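Local coordinates for protein possible hydrolase (PDB 6WYN) that hydrolyses carboxylic esters, with a preference for short, straight-chain alkyl esters, and is likely involved in ester and lipid metabolism, at residues Q131-R142 with T160-L171. Residues are numbered along the deposited sequence; the frame is centred on the assembly and turned at random.
Sequences QLNSETLAPVLR and TAIRLAAMAPDL
Ser134 and Leu164 mark the place where helix 131-142 meets helix 160-167, their CA atoms 5.5 Å apart. The axes approach to 8.2 Å and cross at -56°; from Ala168 on, the second segment leaves helical geometry and carries on towards the C-terminal end of 131-142, where Leu171 comes opposite Arg142. Ser134 is the knob at the crossing, set in a hole made by Thr160, Arg163, Leu164 and Met167. With OG anti to the backbone N (chi1 -168°), its hydroxyl reaches Met167 SD at 3.1 Å, while its CB rests on the aliphatic start of Arg163. The Arg163 guanidinium continues past the helix pair to a salt bridge with Asp265.

Toward the start of helix 131-142, Asn133 ND2 makes a weak hydrogen bond to Thr160 OG1 (3.3 Å); Thr160 OG1 also bonds to the carbonyl of Leu156. The other branch of Thr160, CG2, rests in the notch formed by Asn133 CB and Leu137 CD1. Next to Leu137, Ala138 CB packs against Leu164 CD2 and Met167 CE; about a turn further on, Leu141 CD1 touches Leu164 CD1 at 3.6 Å, the two leucine side chains crossing nearly at right angles.

At the far end Arg142 grips Asp170 end-on: NH1 bonds OD2 at 2.6 Å and NH2 bonds OD1 at 3.2 Å, each oxygen using its syn lone pair. The guanidinium and carboxylate planes lie 14° apart, nearly coplanar, but Asp170 is poorly ordered and the detail of this salt bridge should be read with caution. Leu171 CD1 lies over one face of the guanidinium, and Leu171 CD2 reaches Leu141 CB.

Leu137 and Leu141 also touch strand 109-112, and Ala161 and Ile162 strand 174-178, so both helices pack on the central sheet. This is the alpha/beta-hydrolase fold, in which helix 156-167 follows what is probably the nucleophile elbow, a GxSxG turn with Ser155 as the inferred nucleophile.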
ATOM      1  N   GLN A 131      -4.676  -1.600 -13.383  1.00 19.34           N
ATOM      2  CA  GLN A 131      -5.213  -0.776 -14.495  1.00 21.93           C
ATOM      3  C   GLN A 131      -6.520  -0.047 -14.092  1.00 18.37           C
ATOM      4  O   GLN A 131      -6.651   1.147 -14.464  1.00 20.31           O
ATOM      5  CB  GLN A 131      -5.454  -1.687 -15.701  1.00 24.89           C
ATOM      6  CG  GLN A 131      -4.153  -2.165 -16.369  1.00 30.30           C
ATOM      7  CD  GLN A 131      -3.294  -3.337 -15.889  1.00 35.27           C
ATOM      8  OE1 GLN A 131      -3.482  -4.012 -14.841  1.00 29.03           O
ATOM      9  NE2 GLN A 131      -2.281  -3.589 -16.730  1.00 26.93           N
ATOM     10  N   LEU A 132      -7.456  -0.773 -13.504  1.00 20.15           N
ATOM     11  CA  LEU A 132      -8.785  -0.282 -12.996  1.00 23.55           C
ATOM     12  C   LEU A 132      -8.521   0.729 -11.833  1.00 22.11           C
ATOM     13  O   LEU A 132      -9.052   1.876 -11.845  1.00 20.62           O
ATOM     14  CB  LEU A 132      -9.634  -1.505 -12.580  1.00 23.56           C
ATOM     15  CG  LEU A 132     -10.181  -2.346 -13.767  1.00 30.48           C
ATOM     16  CD1 LEU A 132     -10.900  -3.689 -13.407  1.00 26.66           C
ATOM     17  CD2 LEU A 132     -11.086  -1.479 -14.624  1.00 31.37           C
ATOM     18  N   ASN A 133      -7.622   0.372 -10.917  1.00 20.92           N
ATOM     19  CA  ASN A 133      -7.239   1.216  -9.746  1.00 18.61           C
ATOM     20  C   ASN A 133      -6.733   2.535 -10.252  1.00 18.66           C
ATOM     21  O   ASN A 133      -7.214   3.579  -9.776  1.00 20.31           O
ATOM     22  CB  ASN A 133      -6.148   0.623  -8.864  1.00 17.59           C
ATOM     23  CG  ASN A 133      -6.618  -0.597  -8.173  1.00 16.73           C
ATOM     24  OD1 ASN A 133      -7.817  -0.871  -8.145  1.00 18.47           O
ATOM     25  ND2 ASN A 133      -5.680  -1.376  -7.659  1.00 18.36           N
ATOM     26  N   SER A 134      -5.837   2.490 -11.235  1.00 18.62           N
ATOM     27  CA  SER A 134      -5.239   3.681 -11.863  1.00 19.28           C
ATOM     28  C   SER A 134      -6.319   4.556 -12.530  1.00 20.05           C
ATOM     29  O   SER A 134      -6.236   5.766 -12.455  1.00 19.54           O
ATOM     30  CB  SER A 134      -4.194   3.246 -12.839  1.00 22.22           C
ATOM     31  OG  SER A 134      -3.416   4.360 -13.264  1.00 26.96           O
ATOM     32  N   GLU A 135      -7.252   3.973 -13.260  1.00 24.10           N
ATOM     33  CA  GLU A 135      -8.342   4.738 -13.943  1.00 26.41           C
ATOM     34  C   GLU A 135      -9.182   5.502 -12.898  1.00 20.85           C
ATOM     35  O   GLU A 135      -9.421   6.651 -13.091  1.00 21.81           O
ATOM     36  CB  GLU A 135      -9.250   3.783 -14.736  1.00 29.27           C
ATOM     37  CG  GLU A 135      -8.619   3.251 -16.007  1.00 34.77           C
ATOM     38  CD  GLU A 135      -8.504   4.228 -17.174  1.00 45.47           C
ATOM     39  OE1 GLU A 135      -8.114   3.776 -18.272  1.00 52.80           O
ATOM     40  OE2 GLU A 135      -8.805   5.438 -16.999  1.00 51.51           O
ATOM     41  N   THR A 136      -9.613   4.853 -11.834  1.00 23.33           N
ATOM     42  CA  THR A 136     -10.351   5.503 -10.725  1.00 23.98           C
ATOM     43  C   THR A 136      -9.472   6.618 -10.101  1.00 24.80           C
ATOM     44  O   THR A 136      -9.959   7.775  -9.902  1.00 21.30           O
ATOM     45  CB  THR A 136     -10.810   4.425  -9.758  1.00 27.07           C
ATOM     46  OG1 THR A 136     -11.475   3.361 -10.456  1.00 26.61           O
ATOM     47  CG2 THR A 136     -11.686   4.991  -8.657  1.00 27.21           C
ATOM     48  N   LEU A 137      -8.181   6.351  -9.850  1.00 22.94           N
ATOM     49  CA  LEU A 137      -7.336   7.222  -8.989  1.00 20.36           C
ATOM     50  C   LEU A 137      -6.885   8.455  -9.724  1.00 18.23           C
ATOM     51  O   LEU A 137      -6.766   9.457  -9.059  1.00 18.46           O
ATOM     52  CB  LEU A 137      -6.129   6.455  -8.435  1.00 21.53           C
ATOM     53  CG  LEU A 137      -6.421   5.563  -7.231  1.00 23.86           C
ATOM     54  CD1 LEU A 137      -5.340   4.502  -7.058  1.00 27.71           C
ATOM     55  CD2 LEU A 137      -6.511   6.398  -5.988  1.00 26.04           C
ATOM     56  N   ALA A 138      -6.596   8.409 -11.034  1.00 18.41           N
ATOM     57  CA  ALA A 138      -5.872   9.522 -11.681  1.00 18.87           C
ATOM     58  C   ALA A 138      -6.588  10.868 -11.478  1.00 19.47           C
ATOM     59  O   ALA A 138      -5.964  11.878 -11.115  1.00 19.13           O
ATOM     60  CB  ALA A 138      -5.644   9.234 -13.149  1.00 22.15           C
ATOM     61  N   PRO A 139      -7.903  10.978 -11.755  1.00 18.88           N
ATOM     62  CA  PRO A 139      -8.585  12.274 -11.628  1.00 18.87           C
ATOM     63  C   PRO A 139      -8.620  12.754 -10.159  1.00 16.26           C
ATOM     64  O   PRO A 139      -8.519  13.907  -9.875  1.00 18.14           O
ATOM     65  CB  PRO A 139     -10.030  12.015 -12.129  1.00 19.56           C
ATOM     66  CG  PRO A 139     -10.089  10.588 -12.576  1.00 20.78           C
ATOM     67  CD  PRO A 139      -8.785   9.898 -12.190  1.00 19.37           C
ATOM     68  N   VAL A 140      -8.709  11.827  -9.221  1.00 17.41           N
ATOM     69  CA  VAL A 140      -8.697  12.183  -7.771  1.00 16.61           C
ATOM     70  C   VAL A 140      -7.328  12.756  -7.399  1.00 16.37           C
ATOM     71  O   VAL A 140      -7.259  13.790  -6.732  1.00 14.55           O
ATOM     72  CB  VAL A 140      -9.072  10.960  -6.935  1.00 17.89           C
ATOM     73  CG1 VAL A 140      -8.941  11.230  -5.413  1.00 17.33           C
ATOM     74  CG2 VAL A 140     -10.489  10.505  -7.288  1.00 19.24           C
ATOM     75  N   LEU A 141      -6.254  12.092  -7.835  1.00 17.66           N
ATOM     76  CA  LEU A 141      -4.878  12.561  -7.560  1.00 17.71           C
ATOM     77  C   LEU A 141      -4.640  13.903  -8.237  1.00 17.48           C
ATOM     78  O   LEU A 141      -3.969  14.729  -7.635  1.00 17.71           O
ATOM     79  CB  LEU A 141      -3.870  11.499  -8.016  1.00 18.28           C
ATOM     80  CG  LEU A 141      -4.019  10.148  -7.319  1.00 20.18           C
ATOM     81  CD1 LEU A 141      -3.044   9.109  -7.864  1.00 22.34           C
ATOM     82  CD2 LEU A 141      -3.829  10.296  -5.817  1.00 20.98           C
ATOM     83  N   ARG A 142      -5.155  14.121  -9.442  1.00 23.02           N
ATOM     84  CA  ARG A 142      -5.073  15.442 -10.112  1.00 25.87           C
ATOM     85  C   ARG A 142      -5.722  16.493  -9.224  1.00 24.06           C
ATOM     86  O   ARG A 142      -5.211  17.583  -9.187  1.00 28.88           O
ATOM     87  CB  ARG A 142      -5.839  15.519 -11.433  1.00 32.05           C
ATOM     88  CG  ARG A 142      -5.279  14.664 -12.549  1.00 35.91           C
ATOM     89  CD  ARG A 142      -5.481  15.252 -13.949  1.00 37.17           C
ATOM     90  NE  ARG A 142      -4.695  14.376 -14.801  1.00 39.62           N
ATOM     91  CZ  ARG A 142      -3.457  14.623 -15.218  1.00 41.44           C
ATOM     92  NH1 ARG A 142      -2.874  15.778 -14.960  1.00 42.79           N
ATOM     93  NH2 ARG A 142      -2.819  13.723 -15.948  1.00 43.12           N
ATOM     94  N   THR A 160      -0.061  -0.274  -9.410  1.00 13.77           N
ATOM     95  CA  THR A 160      -1.004   0.860  -9.628  1.00 14.61           C
ATOM     96  C   THR A 160      -0.184   2.094  -9.992  1.00 14.26           C
ATOM     97  O   THR A 160      -0.530   2.783 -10.948  1.00 14.10           O
ATOM     98  CB  THR A 160      -1.951   1.049  -8.437  1.00 14.16           C
ATOM     99  OG1 THR A 160      -2.619  -0.201  -8.294  1.00 14.65           O
ATOM    100  CG2 THR A 160      -2.957   2.152  -8.660  1.00 14.29           C
ATOM    101  N   ALA A 161       0.926   2.318  -9.292  1.00 15.27           N
ATOM    102  CA  ALA A 161       1.802   3.474  -9.526  1.00 14.58           C
ATOM    103  C   ALA A 161       2.394   3.406 -10.925  1.00 15.53           C
ATOM    104  O   ALA A 161       2.502   4.452 -11.559  1.00 15.52           O
ATOM    105  CB  ALA A 161       2.890   3.559  -8.498  1.00 15.38           C
ATOM    106  N   ILE A 162       2.817   2.236 -11.362  1.00 15.16           N
ATOM    107  CA  ILE A 162       3.372   2.091 -12.722  1.00 17.17           C
ATOM    108  C   ILE A 162       2.308   2.558 -13.724  1.00 18.39           C
ATOM    109  O   ILE A 162       2.644   3.360 -14.573  1.00 17.31           O
ATOM    110  CB  ILE A 162       3.820   0.646 -12.989  1.00 17.19           C
ATOM    111  CG1 ILE A 162       5.102   0.335 -12.225  1.00 18.49           C
ATOM    112  CG2 ILE A 162       3.992   0.447 -14.497  1.00 17.69           C
ATOM    113  CD1 ILE A 162       5.447  -1.125 -12.174  1.00 19.90           C
ATOM    114  N   ARG A 163       1.084   2.053 -13.615  1.00 21.79           N
ATOM    115  CA  ARG A 163       0.005   2.400 -14.567  1.00 23.71           C
ATOM    116  C   ARG A 163      -0.270   3.908 -14.506  1.00 26.05           C
ATOM    117  O   ARG A 163      -0.273   4.573 -15.581  1.00 24.33           O
ATOM    118  CB  ARG A 163      -1.230   1.544 -14.337  1.00 28.75           C
ATOM    119  CG  ARG A 163      -2.263   1.750 -15.441  1.00 43.49           C
ATOM    120  CD  ARG A 163      -1.722   1.868 -16.877  1.00 46.72           C
ATOM    121  NE  ARG A 163      -2.761   2.230 -17.826  1.00 58.36           N
ATOM    122  CZ  ARG A 163      -2.585   2.454 -19.132  1.00 64.72           C
ATOM    123  NH1 ARG A 163      -3.623   2.787 -19.886  1.00 65.26           N
ATOM    124  NH2 ARG A 163      -1.387   2.346 -19.685  1.00 59.99           N
ATOM    125  N   LEU A 164      -0.328   4.494 -13.310  1.00 24.75           N
ATOM    126  CA  LEU A 164      -0.472   5.966 -13.189  1.00 24.31           C
ATOM    127  C   LEU A 164       0.657   6.681 -13.932  1.00 27.76           C
ATOM    128  O   LEU A 164       0.382   7.680 -14.641  1.00 28.87           O
ATOM    129  CB  LEU A 164      -0.478   6.385 -11.723  1.00 25.85           C
ATOM    130  CG  LEU A 164      -1.760   6.063 -10.968  1.00 28.37           C
ATOM    131  CD1 LEU A 164      -1.548   6.219  -9.462  1.00 29.24           C
ATOM    132  CD2 LEU A 164      -2.901   6.984 -11.441  1.00 32.47           C
ATOM    133  N   ALA A 165       1.909   6.281 -13.725  1.00 25.31           N
ATOM    134  CA  ALA A 165       3.077   6.970 -14.335  1.00 25.62           C
ATOM    135  C   ALA A 165       2.942   6.964 -15.864  1.00 26.18           C
ATOM    136  O   ALA A 165       3.437   7.891 -16.516  1.00 29.26           O
ATOM    137  CB  ALA A 165       4.362   6.293 -13.923  1.00 24.42           C
ATOM    138  N   ALA A 166       2.372   5.888 -16.397  1.00 26.93           N
ATOM    139  CA  ALA A 166       2.228   5.658 -17.849  1.00 30.14           C
ATOM    140  C   ALA A 166       1.117   6.566 -18.375  1.00 31.30           C
ATOM    141  O   ALA A 166       1.358   7.243 -19.367  1.00 30.02           O
ATOM    142  CB  ALA A 166       1.912   4.211 -18.124  1.00 28.53           C
ATOM    143  N   MET A 167      -0.040   6.562 -17.713  1.00 32.04           N
ATOM    144  CA  MET A 167      -1.272   7.206 -18.228  1.00 37.97           C
ATOM    145  C   MET A 167      -1.236   8.688 -17.860  1.00 40.92           C
ATOM    146  O   MET A 167      -1.746   9.481 -18.660  1.00 51.95           O
ATOM    147  CB  MET A 167      -2.555   6.507 -17.746  1.00 38.86           C
ATOM    148  CG  MET A 167      -2.919   6.729 -16.294  1.00 44.41           C
ATOM    149  SD  MET A 167      -4.440   5.838 -15.800  1.00 44.80           S
ATOM    150  CE  MET A 167      -5.651   7.064 -16.314  1.00 50.29           C
ATOM    151  N   ALA A 168      -0.589   9.056 -16.755  1.00 39.13           N
ATOM    152  CA  ALA A 168      -0.515  10.445 -16.259  1.00 41.59           C
ATOM    153  C   ALA A 168       0.931  10.808 -15.933  1.00 39.92           C
ATOM    154  O   ALA A 168       1.261  11.083 -14.779  1.00 42.28           O
ATOM    155  CB  ALA A 168      -1.416  10.616 -15.054  1.00 44.10           C
ATOM    156  N   PRO A 169       1.804  10.924 -16.953  1.00 39.92           N
ATOM    157  CA  PRO A 169       3.182  11.373 -16.739  1.00 46.73           C
ATOM    158  C   PRO A 169       3.315  12.691 -15.950  1.00 53.17           C
ATOM    159  O   PRO A 169       3.844  12.652 -14.858  1.00 54.99           O
ATOM    160  CB  PRO A 169       3.749  11.559 -18.154  1.00 45.90           C
ATOM    161  CG  PRO A 169       2.835  10.727 -19.047  1.00 43.91           C
ATOM    162  CD  PRO A 169       1.483  10.694 -18.368  1.00 39.77           C
ATOM    163  N   ASP A 170       2.818  13.807 -16.504  1.00 60.57           N
ATOM    164  CA  ASP A 170       2.919  15.183 -15.939  1.00 58.84           C
ATOM    165  C   ASP A 170       2.950  15.111 -14.410  1.00 55.35           C
ATOM    166  O   ASP A 170       3.789  15.800 -13.831  1.00 69.36           O
ATOM    167  CB  ASP A 170       1.770  16.070 -16.439  1.00 60.66           C
ATOM    168  CG  ASP A 170       0.398  15.440 -16.282  1.00 62.49           C
ATOM    169  OD1 ASP A 170       0.124  14.441 -16.980  1.00 70.97           O
ATOM    170  OD2 ASP A 170      -0.376  15.931 -15.454  1.00 65.73           O
ATOM    171  N   LEU A 171       2.079  14.301 -13.805  1.00 48.72           N
ATOM    172  CA  LEU A 171       2.006  14.013 -12.347  1.00 51.14           C
ATOM    173  C   LEU A 171       3.342  13.423 -11.824  1.00 52.48           C
ATOM    174  O   LEU A 171       4.095  14.152 -11.138  1.00 51.58           O
ATOM    175  CB  LEU A 171       0.862  13.012 -12.114  1.00 55.11           C
ATOM    176  CG  LEU A 171      -0.147  13.366 -11.014  1.00 66.40           C
ATOM    177  CD1 LEU A 171      -1.476  13.801 -11.629  1.00 64.28           C
ATOM    178  CD2 LEU A 171      -0.359  12.205 -10.039  1.00 57.05           C
TER